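Local coordinates for protein peptidoglycan glycosyltransferase (Eggerthella lenta, PDB 4MNR) that belongs to the penicillin-binding proteins and pairs a dimerisation-type N-terminal region with a domain of the beta-lactamase clan, at residues A193-D198 with V250-D255; K268-P273 with T360-A365; R373-L378 with V415-A420. All coordinates share one frame; numbering follows the deposited sequence.

Interaction 1 (A193-D198 with V250-D255)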
ATOM      1  N   ALA A 193       7.940 -15.566  -1.134  1.00 11.56           N
ATOM      2  CA  ALA A 193       8.703 -15.313  -2.355  1.00  8.35           C
ATOM      3  C   ALA A 193      10.198 -15.502  -2.130  1.00 12.56           C
ATOM      4  O   ALA A 193      10.899 -16.034  -2.977  1.00 13.00           O
ATOM      5  CB  ALA A 193       8.410 -13.902  -2.890  1.00  9.33           C
ATOM      6  N   THR A 194      10.682 -15.072  -0.968  1.00 11.20           N
ATOM      7  CA  THR A 194      12.088 -15.211  -0.650  1.00 12.05           C
ATOM      8  C   THR A 194      12.464 -16.679  -0.486  1.00 12.49           C
ATOM      9  O   THR A 194      13.510 -17.118  -0.962  1.00 14.66           O
ATOM     10  CB  THR A 194      12.430 -14.412   0.628  1.00 11.74           C
ATOM     11  OG1 THR A 194      12.164 -13.021   0.381  1.00 13.21           O
ATOM     12  CG2 THR A 194      13.900 -14.564   0.952  1.00 15.26           C
ATOM     13  N   ALA A 195      11.597 -17.439   0.182  1.00 14.07           N
ATOM     14  CA  ALA A 195      11.869 -18.852   0.423  1.00 14.49           C
ATOM     15  C   ALA A 195      11.926 -19.633  -0.888  1.00 13.14           C
ATOM     16  O   ALA A 195      12.763 -20.513  -1.051  1.00 16.67           O
ATOM     17  CB  ALA A 195      10.827 -19.453   1.360  1.00 15.89           C
ATOM     18  N   LEU A 196      11.037 -19.309  -1.824  1.00 13.82           N
ATOM     19  CA  LEU A 196      11.051 -19.992  -3.110  1.00 12.29           C
ATOM     20  C   LEU A 196      12.256 -19.577  -3.957  1.00 17.15           C
ATOM     21  O   LEU A 196      12.896 -20.416  -4.591  1.00 21.19           O
ATOM     22  CB  LEU A 196       9.743 -19.734  -3.871  1.00 12.08           C
ATOM     23  CG  LEU A 196       8.456 -20.189  -3.174  1.00 14.71           C
ATOM     24  CD1 LEU A 196       7.252 -19.932  -4.078  1.00 15.05           C
ATOM     25  CD2 LEU A 196       8.531 -21.659  -2.770  1.00 17.16           C
ATOM     26  N   GLU A 197      12.555 -18.283  -3.979  1.00 15.90           N
ATOM     27  CA  GLU A 197      13.683 -17.762  -4.760  1.00 16.23           C
ATOM     28  C   GLU A 197      15.016 -18.365  -4.305  1.00 19.89           C
ATOM     29  O   GLU A 197      15.878 -18.702  -5.131  1.00 20.63           O
ATOM     30  CB  GLU A 197      13.717 -16.225  -4.678  1.00 20.17           C
ATOM     31  CG  GLU A 197      14.872 -15.552  -5.439  1.00 23.52           C
ATOM     32  CD  GLU A 197      14.532 -15.177  -6.884  1.00 26.89           C
ATOM     33  OE1 GLU A 197      13.399 -15.431  -7.334  1.00 20.87           O
ATOM     34  OE2 GLU A 197      15.409 -14.616  -7.579  1.00 28.90           O
ATOM     35  N   ASP A 198      15.169 -18.524  -2.993  1.00 18.22           N
ATOM     36  CA  ASP A 198      16.426 -18.988  -2.407  1.00 21.49           C
ATOM     37  C   ASP A 198      16.431 -20.494  -2.175  1.00 24.47           C
ATOM     38  O   ASP A 198      17.397 -21.043  -1.631  1.00 24.05           O
ATOM     39  CB  ASP A 198      16.699 -18.268  -1.084  1.00 26.34           C
ATOM     40  CG  ASP A 198      16.985 -16.785  -1.268  1.00 34.87           C
ATOM     41  OD1 ASP A 198      17.393 -16.381  -2.380  1.00 38.50           O
ATOM     42  OD2 ASP A 198      16.806 -16.024  -0.290  1.00 36.23           O
ATOM     43  N   VAL A 250      12.991 -18.856  10.764  1.00 14.05           N
ATOM     44  CA  VAL A 250      14.161 -19.384  11.455  1.00 14.46           C
ATOM     45  C   VAL A 250      14.978 -20.259  10.507  1.00 12.75           C
ATOM     46  O   VAL A 250      16.209 -20.236  10.528  1.00 18.36           O
ATOM     47  CB  VAL A 250      13.754 -20.186  12.705  1.00 14.84           C
ATOM     48  CG1 VAL A 250      14.926 -21.013  13.235  1.00 17.63           C
ATOM     49  CG2 VAL A 250      13.211 -19.250  13.775  1.00 17.03           C
ATOM     50  N   GLU A 251      14.294 -21.032   9.669  1.00 13.04           N
ATOM     51  CA  GLU A 251      15.006 -21.906   8.742  1.00 16.05           C
ATOM     52  C   GLU A 251      15.803 -21.106   7.710  1.00 16.49           C
ATOM     53  O   GLU A 251      16.955 -21.448   7.400  1.00 21.97           O
ATOM     54  CB  GLU A 251      14.043 -22.871   8.049  1.00 19.21           C
ATOM     55  CG  GLU A 251      14.750 -23.815   7.095  1.00 25.65           C
ATOM     56  CD  GLU A 251      13.875 -24.957   6.630  1.00 33.29           C
ATOM     57  OE1 GLU A 251      12.676 -24.969   6.981  1.00 31.01           O
ATOM     58  OE2 GLU A 251      14.395 -25.845   5.917  1.00 35.97           O
HETATM   59  N   MSE A 252      15.215 -20.041   7.178  0.60 14.67           N
HETATM   60  CA  MSE A 252      15.925 -19.257   6.167  0.60 16.19           C
HETATM   61  C   MSE A 252      17.005 -18.377   6.786  0.60 15.38           C
HETATM   62  O   MSE A 252      18.019 -18.087   6.148  0.60 16.06           O
HETATM   63  CB  MSE A 252      14.973 -18.438   5.287  0.60 17.30           C
HETATM   64  CG  MSE A 252      14.428 -17.172   5.913  0.60 16.18           C
HETATM   65 SE   MSE A 252      13.501 -16.065   4.584  0.50 22.34          SE
HETATM   66  CE  MSE A 252      12.141 -17.349   4.008  0.60 25.17           C
ATOM     67  N   GLY A 253      16.798 -17.973   8.038  1.00 14.48           N
ATOM     68  CA  GLY A 253      17.799 -17.190   8.736  1.00 16.57           C
ATOM     69  C   GLY A 253      17.666 -15.703   8.485  1.00 15.48           C
ATOM     70  O   GLY A 253      17.040 -15.255   7.514  1.00 15.21           O
ATOM     71  N   ALA A 254      18.291 -14.927   9.367  1.00 16.33           N
ATOM     72  CA  ALA A 254      18.153 -13.475   9.335  1.00 15.48           C
ATOM     73  C   ALA A 254      18.698 -12.846   8.054  1.00 14.66           C
ATOM     74  O   ALA A 254      18.051 -11.974   7.473  1.00 14.60           O
ATOM     75  CB  ALA A 254      18.827 -12.858  10.566  1.00 19.24           C
ATOM     76  N   ASP A 255      19.885 -13.279   7.618  1.00 16.56           N
ATOM     77  CA  ASP A 255      20.507 -12.697   6.422  1.00 18.31           C
ATOM     78  C   ASP A 255      19.566 -12.777   5.223  1.00 15.53           C
ATOM     79  O   ASP A 255      19.333 -11.774   4.535  1.00 14.88           O
ATOM     80  CB  ASP A 255      21.827 -13.395   6.087  1.00 22.88           C
ATOM     81  CG  ASP A 255      22.910 -13.145   7.123  1.00 37.02           C
ATOM     82  OD1 ASP A 255      23.033 -12.000   7.610  1.00 36.40           O
ATOM     83  OD2 ASP A 255      23.645 -14.102   7.447  1.00 47.23           O
TER
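Met252 makes a small, buried and wholly apolar helix-to-helix contact with Thr194 and Ala195, joining helix 242-263 to the C-terminal end of helix 188-197. Ala195 and Met252 are the closest residues by backbone, their CA atoms 7.0 Å apart, and only 112 Å² is buried in total. Met252 is a selenomethionine modelled in two conformers; in the one described, CG stands between the backbone N and the carbonyl carbon (chi1 78°), and the extended chain then bends at its selenium. That bend lays CE against Ala195 CB at 3.6 Å, with Ala195 N 3.9 Å from the same CE, while SE lies 4.0 Å from Thr194 CG2. Both helices belong to the helical part of the penicillin-binding-protein domain, which shares its fold with the beta-lactamases. Thr194 meets Met252 at about a right angle and presents its methyl; its OG1 is turned back to hydrogen-bond Val190 O in its own helix. Just after Met252 the partner helix is kinked, the amides of Ala254 and Asp255 lacking a bond to the preceding turn. Leu257 and Val200 also pack on Met252, and Leu248 touches Ala195.

Interaction 2 (K268-P273 with T360-A365)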
ATOM      1  N   LYS A 268      14.800   1.071   1.675  1.00 17.89           N
ATOM      2  CA  LYS A 268      15.180   1.909   0.539  1.00 22.20           C
ATOM      3  C   LYS A 268      14.344   3.187   0.552  1.00 19.65           C
ATOM      4  O   LYS A 268      13.151   3.160   0.816  1.00 22.38           O
ATOM      5  CB  LYS A 268      14.934   1.175  -0.777  1.00 26.58           C
ATOM      6  CG  LYS A 268      15.567  -0.199  -0.871  1.00 32.91           C
ATOM      7  CD  LYS A 268      17.080  -0.123  -0.991  1.00 41.51           C
ATOM      8  CE  LYS A 268      17.679  -1.514  -1.074  1.00 47.05           C
ATOM      9  NZ  LYS A 268      16.962  -2.346  -2.079  1.00 50.28           N
ATOM     10  N   GLU A 269      14.983   4.315   0.278  1.00 35.83           N
ATOM     11  CA  GLU A 269      14.232   5.542   0.106  1.00 42.10           C
ATOM     12  C   GLU A 269      13.671   5.534  -1.305  1.00 40.61           C
ATOM     13  O   GLU A 269      14.409   5.483  -2.284  1.00 42.41           O
ATOM     14  CB  GLU A 269      15.103   6.771   0.371  1.00 53.45           C
ATOM     15  CG  GLU A 269      15.188   7.133   1.853  1.00 61.08           C
ATOM     16  CD  GLU A 269      16.334   8.078   2.171  1.00 67.80           C
ATOM     17  OE1 GLU A 269      17.482   7.599   2.296  1.00 69.97           O
ATOM     18  OE2 GLU A 269      16.085   9.296   2.301  1.00 69.54           O
ATOM     19  N   ILE A 270      12.354   5.531  -1.395  1.00 35.39           N
ATOM     20  CA  ILE A 270      11.699   5.496  -2.689  1.00 33.05           C
ATOM     21  C   ILE A 270      11.197   6.887  -3.021  1.00 27.69           C
ATOM     22  O   ILE A 270      10.507   7.517  -2.226  1.00 31.80           O
ATOM     23  CB  ILE A 270      10.579   4.447  -2.705  1.00 35.90           C
ATOM     24  CG1 ILE A 270      11.212   3.049  -2.759  1.00 38.36           C
ATOM     25  CG2 ILE A 270       9.643   4.667  -3.894  1.00 36.82           C
ATOM     26  CD1 ILE A 270      10.379   1.958  -2.123  1.00 38.94           C
ATOM     27  N   ASP A 271      11.585   7.372  -4.196  1.00 16.30           N
ATOM     28  CA  ASP A 271      11.237   8.708  -4.638  1.00 17.82           C
ATOM     29  C   ASP A 271       9.729   8.775  -4.912  1.00 18.88           C
ATOM     30  O   ASP A 271       9.168   7.885  -5.553  1.00 21.05           O
ATOM     31  CB  ASP A 271      12.033   9.004  -5.910  1.00 23.08           C
ATOM     32  CG  ASP A 271      11.937  10.451  -6.352  1.00 34.46           C
ATOM     33  OD1 ASP A 271      11.741  11.345  -5.501  1.00 37.30           O
ATOM     34  OD2 ASP A 271      12.079  10.689  -7.568  1.00 43.00           O
ATOM     35  N   PHE A 272       9.075   9.821  -4.415  1.00 18.77           N
ATOM     36  CA  PHE A 272       7.634   9.984  -4.623  1.00 16.21           C
ATOM     37  C   PHE A 272       7.287  11.455  -4.392  1.00 16.01           C
ATOM     38  O   PHE A 272       7.920  12.117  -3.565  1.00 19.86           O
ATOM     39  CB  PHE A 272       6.847   9.040  -3.684  1.00 14.88           C
ATOM     40  CG  PHE A 272       5.430   8.781  -4.124  1.00 14.18           C
ATOM     41  CD1 PHE A 272       5.168   8.114  -5.320  1.00 11.65           C
ATOM     42  CD2 PHE A 272       4.359   9.190  -3.345  1.00 14.18           C
ATOM     43  CE1 PHE A 272       3.875   7.885  -5.733  1.00 13.62           C
ATOM     44  CE2 PHE A 272       3.062   8.954  -3.755  1.00 12.36           C
ATOM     45  CZ  PHE A 272       2.813   8.307  -4.943  1.00 14.23           C
ATOM     46  N   PRO A 273       6.310  11.990  -5.147  1.00 16.27           N
ATOM     47  CA  PRO A 273       6.004  13.419  -4.988  1.00 19.86           C
ATOM     48  C   PRO A 273       5.374  13.757  -3.638  1.00 18.79           C
ATOM     49  O   PRO A 273       5.479  14.894  -3.189  1.00 22.35           O
ATOM     50  CB  PRO A 273       5.026  13.707  -6.135  1.00 18.35           C
ATOM     51  CG  PRO A 273       4.482  12.374  -6.528  1.00 18.31           C
ATOM     52  CD  PRO A 273       5.613  11.407  -6.306  1.00 16.53           C
ATOM     53  N   THR A 360       9.080   3.218 -15.704  1.00 12.84           N
ATOM     54  CA  THR A 360      10.477   2.821 -15.560  1.00 11.24           C
ATOM     55  C   THR A 360      10.600   1.805 -14.433  1.00 10.86           C
ATOM     56  O   THR A 360       9.940   1.944 -13.398  1.00 11.48           O
ATOM     57  CB  THR A 360      11.330   4.043 -15.172  1.00 16.04           C
ATOM     58  OG1 THR A 360      11.226   5.052 -16.190  1.00 16.54           O
ATOM     59  CG2 THR A 360      12.785   3.652 -14.994  1.00 16.59           C
ATOM     60  N   LYS A 361      11.431   0.782 -14.637  1.00 11.01           N
ATOM     61  CA  LYS A 361      11.732  -0.182 -13.573  1.00 11.71           C
ATOM     62  C   LYS A 361      12.364   0.477 -12.352  1.00 14.32           C
ATOM     63  O   LYS A 361      13.274   1.300 -12.472  1.00 16.13           O
ATOM     64  CB  LYS A 361      12.676  -1.271 -14.105  1.00 12.11           C
ATOM     65  CG  LYS A 361      13.178  -2.246 -13.037  1.00 18.19           C
ATOM     66  CD  LYS A 361      13.776  -3.502 -13.659  1.00 25.37           C
ATOM     67  CE  LYS A 361      15.075  -3.217 -14.387  1.00 30.07           C
ATOM     68  NZ  LYS A 361      15.603  -4.467 -15.004  1.00 33.14           N
ATOM     69  N   LEU A 362      11.880   0.106 -11.172  1.00 10.46           N
ATOM     70  CA  LEU A 362      12.525   0.504  -9.932  1.00  9.76           C
ATOM     71  C   LEU A 362      13.472  -0.597  -9.484  1.00 13.16           C
ATOM     72  O   LEU A 362      14.667  -0.355  -9.290  1.00 15.33           O
ATOM     73  CB  LEU A 362      11.489   0.800  -8.857  1.00 10.01           C
ATOM     74  CG  LEU A 362      12.073   1.112  -7.477  1.00 11.61           C
ATOM     75  CD1 LEU A 362      13.097   2.251  -7.497  1.00 15.63           C
ATOM     76  CD2 LEU A 362      10.933   1.435  -6.540  1.00 14.63           C
HETATM   77  N   MSE A 363      12.950  -1.808  -9.313  1.00 13.42           N
HETATM   78  CA  MSE A 363      13.804  -2.932  -8.931  1.00 13.19           C
HETATM   79  C   MSE A 363      13.215  -4.288  -9.322  1.00 15.07           C
HETATM   80  O   MSE A 363      12.006  -4.428  -9.497  1.00 14.37           O
HETATM   81  CB  MSE A 363      14.134  -2.883  -7.426  1.00 13.39           C
HETATM   82  CG  MSE A 363      12.933  -2.994  -6.535  1.00 12.62           C
HETATM   83 SE   MSE A 363      13.436  -2.755  -4.659  0.55 21.91          SE
HETATM   84  CE  MSE A 363      13.643  -0.828  -4.628  1.00 22.87           C
ATOM     85  N   GLN A 364      14.085  -5.278  -9.478  1.00 15.45           N
ATOM     86  CA  GLN A 364      13.647  -6.657  -9.681  1.00 13.93           C
ATOM     87  C   GLN A 364      13.611  -7.356  -8.324  1.00 11.83           C
ATOM     88  O   GLN A 364      14.666  -7.654  -7.762  1.00 17.40           O
ATOM     89  CB  GLN A 364      14.628  -7.395 -10.599  1.00 17.65           C
ATOM     90  CG  GLN A 364      14.225  -8.836 -10.889  1.00 19.10           C
ATOM     91  CD  GLN A 364      13.522  -8.995 -12.228  1.00 20.27           C
ATOM     92  OE1 GLN A 364      13.846  -8.303 -13.194  1.00 21.05           O
ATOM     93  NE2 GLN A 364      12.553  -9.911 -12.292  1.00 18.93           N
ATOM     94  N   ALA A 365      12.416  -7.610  -7.788  1.00 11.83           N
ATOM     95  CA  ALA A 365      12.309  -8.243  -6.469  1.00 13.85           C
ATOM     96  C   ALA A 365      12.670  -9.724  -6.499  1.00 13.24           C
ATOM     97  O   ALA A 365      13.493 -10.182  -5.708  1.00 16.64           O
ATOM     98  CB  ALA A 365      10.906  -8.047  -5.866  1.00 12.81           C
TER
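Two consecutive residues of one strand, Leu362 and Met363, both turn toward the loop 268-273 and meet Ile270 and Lys268 there. The cause is a classic beta bulge: in the two-stranded antiparallel sheet of 336-338 and 361-364, Leu362 and Met363 both face Ile337, and each makes backbone hydrogen bonds with it. The backbone of Leu362 is folded toward helical values at this point (psi -57°), whereas that of Met363 returns to an extended form. The bulge pair consequently packs side by side, with Met363 CE 3.8 Å from Leu362 CG. Together the two side chains form an apolar patch at the surface of the penicillin-binding-protein domain, and the irregular segment 268-273, which follows helix 242-263, runs past it.

No hydrogen bond links the two segments, and their backbones stay well apart, Ile270 CA lying 8.8 Å from Leu362 CA. Long side chains bridge the gap. Lys268 contributes its aliphatic part: Lys268 CG lies 4.3 Å from Met363 CE, the methyl of a selenomethionine. The amino group of the lysine, NZ, is hydrogen-bonded to Glu262 O. A weak hydrogen bond from Gln339 NE2, just past strand 336-338, to Asp271 O also ties the loop to this sheet. Met326 of helix 321-332 touches both Ile270 and Leu362. Ile270 and Leu362 cross at about a right angle. With Leu362 CG anti to the backbone N (chi1 175°), one branch meets the isoleucine: Leu362 CD2 lies 4.1 Å from Ile270 CG1.

Interaction 3 (R373-L378 with V415-A420)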
ATOM      1  N   ARG A 373       5.083 -18.546  -9.330  1.00  9.50           N
ATOM      2  CA  ARG A 373       4.795 -19.597  -8.357  1.00  9.98           C
ATOM      3  C   ARG A 373       4.063 -19.002  -7.181  1.00 12.11           C
ATOM      4  O   ARG A 373       3.149 -19.617  -6.626  1.00 10.93           O
ATOM      5  CB  ARG A 373       6.084 -20.265  -7.865  1.00 11.98           C
ATOM      6  CG  ARG A 373       6.747 -21.153  -8.903  1.00 13.57           C
ATOM      7  CD  ARG A 373       8.168 -21.485  -8.490  1.00 14.81           C
ATOM      8  NE  ARG A 373       8.195 -22.391  -7.343  1.00 14.80           N
ATOM      9  CZ  ARG A 373       9.299 -22.705  -6.671  1.00 18.40           C
ATOM     10  NH1 ARG A 373      10.467 -22.163  -7.009  1.00 18.10           N
ATOM     11  NH2 ARG A 373       9.232 -23.559  -5.662  1.00 21.24           N
ATOM     12  N   VAL A 374       4.470 -17.798  -6.786  1.00  9.16           N
ATOM     13  CA  VAL A 374       3.794 -17.113  -5.679  1.00  9.53           C
ATOM     14  C   VAL A 374       2.364 -16.743  -6.071  1.00 10.58           C
ATOM     15  O   VAL A 374       1.443 -16.905  -5.280  1.00  8.28           O
ATOM     16  CB  VAL A 374       4.564 -15.862  -5.248  1.00  9.73           C
ATOM     17  CG1 VAL A 374       3.754 -15.038  -4.215  1.00  9.27           C
ATOM     18  CG2 VAL A 374       5.921 -16.267  -4.692  1.00 11.99           C
ATOM     19  N   ARG A 375       2.191 -16.253  -7.297  0.65  9.79           N
ATOM     20  CA  ARG A 375       0.865 -15.874  -7.774  0.65 11.41           C
ATOM     21  C   ARG A 375      -0.086 -17.075  -7.740  0.65  9.84           C
ATOM     22  O   ARG A 375      -1.250 -16.946  -7.369  0.65 10.39           O
ATOM     23  CB  ARG A 375       0.957 -15.266  -9.181  0.65 10.96           C
ATOM     24  CG  ARG A 375      -0.194 -14.345  -9.543  0.65 13.18           C
ATOM     25  CD  ARG A 375       0.187 -13.412 -10.697  0.65 16.27           C
ATOM     26  NE  ARG A 375       0.506 -14.162 -11.909  0.65 18.98           N
ATOM     27  CZ  ARG A 375       1.727 -14.280 -12.424  0.65 20.85           C
ATOM     28  NH1 ARG A 375       1.911 -14.999 -13.522  0.65 16.95           N
ATOM     29  NH2 ARG A 375       2.765 -13.683 -11.841  0.65 17.98           N
ATOM     30  N   ASP A 376       0.421 -18.249  -8.095  1.00 10.47           N
ATOM     31  CA  ASP A 376      -0.384 -19.471  -8.056  1.00 11.03           C
ATOM     32  C   ASP A 376      -0.825 -19.827  -6.622  1.00 10.46           C
ATOM     33  O   ASP A 376      -1.953 -20.291  -6.399  1.00 11.32           O
ATOM     34  CB  ASP A 376       0.376 -20.637  -8.686  1.00 14.18           C
ATOM     35  CG  ASP A 376       0.465 -20.533 -10.212  1.00 23.72           C
ATOM     36  OD1 ASP A 376      -0.282 -19.729 -10.819  1.00 24.11           O
ATOM     37  OD2 ASP A 376       1.285 -21.270 -10.807  1.00 26.69           O
ATOM     38  N   VAL A 377       0.064 -19.628  -5.657  1.00 10.72           N
ATOM     39  CA  VAL A 377      -0.299 -19.869  -4.257  1.00  9.62           C
ATOM     40  C   VAL A 377      -1.349 -18.855  -3.793  1.00  9.48           C
ATOM     41  O   VAL A 377      -2.293 -19.205  -3.083  1.00 10.68           O
ATOM     42  CB  VAL A 377       0.936 -19.799  -3.332  1.00  9.13           C
ATOM     43  CG1 VAL A 377       0.519 -19.910  -1.862  1.00 10.74           C
ATOM     44  CG2 VAL A 377       1.910 -20.900  -3.686  1.00 10.83           C
ATOM     45  N   LEU A 378      -1.195 -17.600  -4.217  1.00  9.99           N
ATOM     46  CA  LEU A 378      -2.149 -16.556  -3.836  1.00  9.55           C
ATOM     47  C   LEU A 378      -3.528 -16.726  -4.487  1.00  9.95           C
ATOM     48  O   LEU A 378      -4.550 -16.274  -3.950  1.00  9.57           O
ATOM     49  CB  LEU A 378      -1.583 -15.165  -4.131  1.00  8.94           C
ATOM     50  CG  LEU A 378      -0.287 -14.836  -3.385  1.00  9.45           C
ATOM     51  CD1 LEU A 378       0.119 -13.391  -3.631  1.00 12.52           C
ATOM     52  CD2 LEU A 378      -0.415 -15.110  -1.886  1.00 10.89           C
ATOM     53  N   VAL A 415      -3.925  -7.505   0.073  1.00  7.11           N
ATOM     54  CA  VAL A 415      -3.168  -7.111  -1.118  1.00  8.73           C
ATOM     55  C   VAL A 415      -3.528  -8.139  -2.181  1.00 11.14           C
ATOM     56  O   VAL A 415      -3.405  -9.341  -1.947  1.00 11.87           O
ATOM     57  CB  VAL A 415      -1.649  -7.117  -0.868  1.00  7.68           C
ATOM     58  CG1 VAL A 415      -0.907  -6.826  -2.159  1.00 12.04           C
ATOM     59  CG2 VAL A 415      -1.281  -6.103   0.196  1.00 11.69           C
ATOM     60  N   GLY A 416      -4.004  -7.693  -3.333  1.00  9.22           N
ATOM     61  CA  GLY A 416      -4.404  -8.645  -4.350  1.00 11.21           C
ATOM     62  C   GLY A 416      -4.342  -8.078  -5.741  1.00 12.88           C
ATOM     63  O   GLY A 416      -4.010  -6.914  -5.934  1.00 11.18           O
HETATM   64  N   MSE A 417      -4.692  -8.910  -6.712  1.00  9.58           N
HETATM   65  CA  MSE A 417      -4.468  -8.573  -8.111  1.00  8.19           C
HETATM   66  C   MSE A 417      -5.443  -9.351  -8.966  1.00 10.86           C
HETATM   67  O   MSE A 417      -5.892 -10.444  -8.590  1.00 10.91           O
HETATM   68  CB  MSE A 417      -3.041  -8.946  -8.513  1.00 11.92           C
HETATM   69  CG  MSE A 417      -2.762 -10.426  -8.348  1.00 13.05           C
HETATM   70 SE   MSE A 417      -0.874 -10.880  -8.198  0.59 15.08          SE
HETATM   71  CE  MSE A 417      -0.580 -10.089  -6.440  1.00 28.45           C
ATOM     72  N   ALA A 418      -5.781  -8.782 -10.118  1.00  7.92           N
ATOM     73  CA  ALA A 418      -6.711  -9.412 -11.043  1.00  8.05           C
ATOM     74  C   ALA A 418      -6.491  -8.898 -12.468  1.00  8.88           C
ATOM     75  O   ALA A 418      -6.040  -7.770 -12.641  1.00 10.98           O
ATOM     76  CB  ALA A 418      -8.153  -9.121 -10.616  1.00  9.61           C
ATOM     77  N   PRO A 419      -6.750  -9.738 -13.492  1.00 12.29           N
ATOM     78  CA  PRO A 419      -6.999 -11.185 -13.428  1.00 13.18           C
ATOM     79  C   PRO A 419      -5.721 -11.894 -12.988  1.00 20.47           C
ATOM     80  O   PRO A 419      -4.624 -11.455 -13.333  1.00 21.05           O
ATOM     81  CB  PRO A 419      -7.339 -11.558 -14.886  1.00 14.74           C
ATOM     82  CG  PRO A 419      -7.741 -10.263 -15.526  1.00 16.68           C
ATOM     83  CD  PRO A 419      -6.876  -9.230 -14.872  1.00 13.25           C
ATOM     84  N   ALA A 420      -5.863 -12.971 -12.231  1.00 13.69           N
ATOM     85  CA  ALA A 420      -4.709 -13.660 -11.651  1.00 15.86           C
ATOM     86  C   ALA A 420      -3.617 -14.063 -12.653  1.00 18.70           C
ATOM     87  O   ALA A 420      -2.437 -13.928 -12.358  1.00 18.04           O
ATOM     88  CB  ALA A 420      -5.170 -14.865 -10.848  1.00 16.00           C
TER
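Arg375 packs tightly with Met417 and Ala420, whereas one helical turn on, Leu378 touches the same Met417 only loosely. In the modelled conformer, one of two deposited, the aliphatic part of Arg375 crosses the selenomethionine at about a right angle, with Arg375 CD 3.7 Å and CG 3.8 Å from Met417 SE. CG lies anti to the backbone N (chi1 -156°), and a bend further out, at chi3, brings the guanidinium edge to the turn after the strand. There Ala420 O lies near the guanidinium plane and accepts a weak hydrogen bond from Arg375 NE, 3.0 Å long but bent to 125°. The stronger hold on the guanidinium is the hydrogen bond from Arg375 NH2 to Ile331 O. The tight end is also the one nearer solvent, Arg375 being partly exposed; the loose end is buried, with Leu378 CD1 4.4 Å from Met417 CE.

The contact seats helix 368-384 against the five-stranded antiparallel sheet of this beta-lactamase-like domain. Strand 398-406, at the sheet edge, pairs with Met417 and packs against Leu378; Ile331 and Ala332 of helix 321-332 touch Met417; and helix 188-197 lies on Val374 and Val377.

From the N terminus, the three contacts follow one another in series, none enclosing or crossing another, and all lie in the penicillin-binding-protein domain. Interaction 1 closes a 51-residue loop between helices 188-197 and 242-263. The chain then passes through 268-273, and interaction 2 spans 86 residues before strand 361-364 returns to that loop. Helix 368-384 follows this strand and opens interaction 3, which closes across 36 residues onto strand 409-418. Interactions 1 and 3 touch where helix 188-197 packs on helix 368-384: Leu196 CD2 lies 3.5 Å from Arg373 NH2, and Ala193 CA 3.8 Å from Val374 CG2. Helical region and central sheet are thereby joined, while interaction 2 stays separate near the surface.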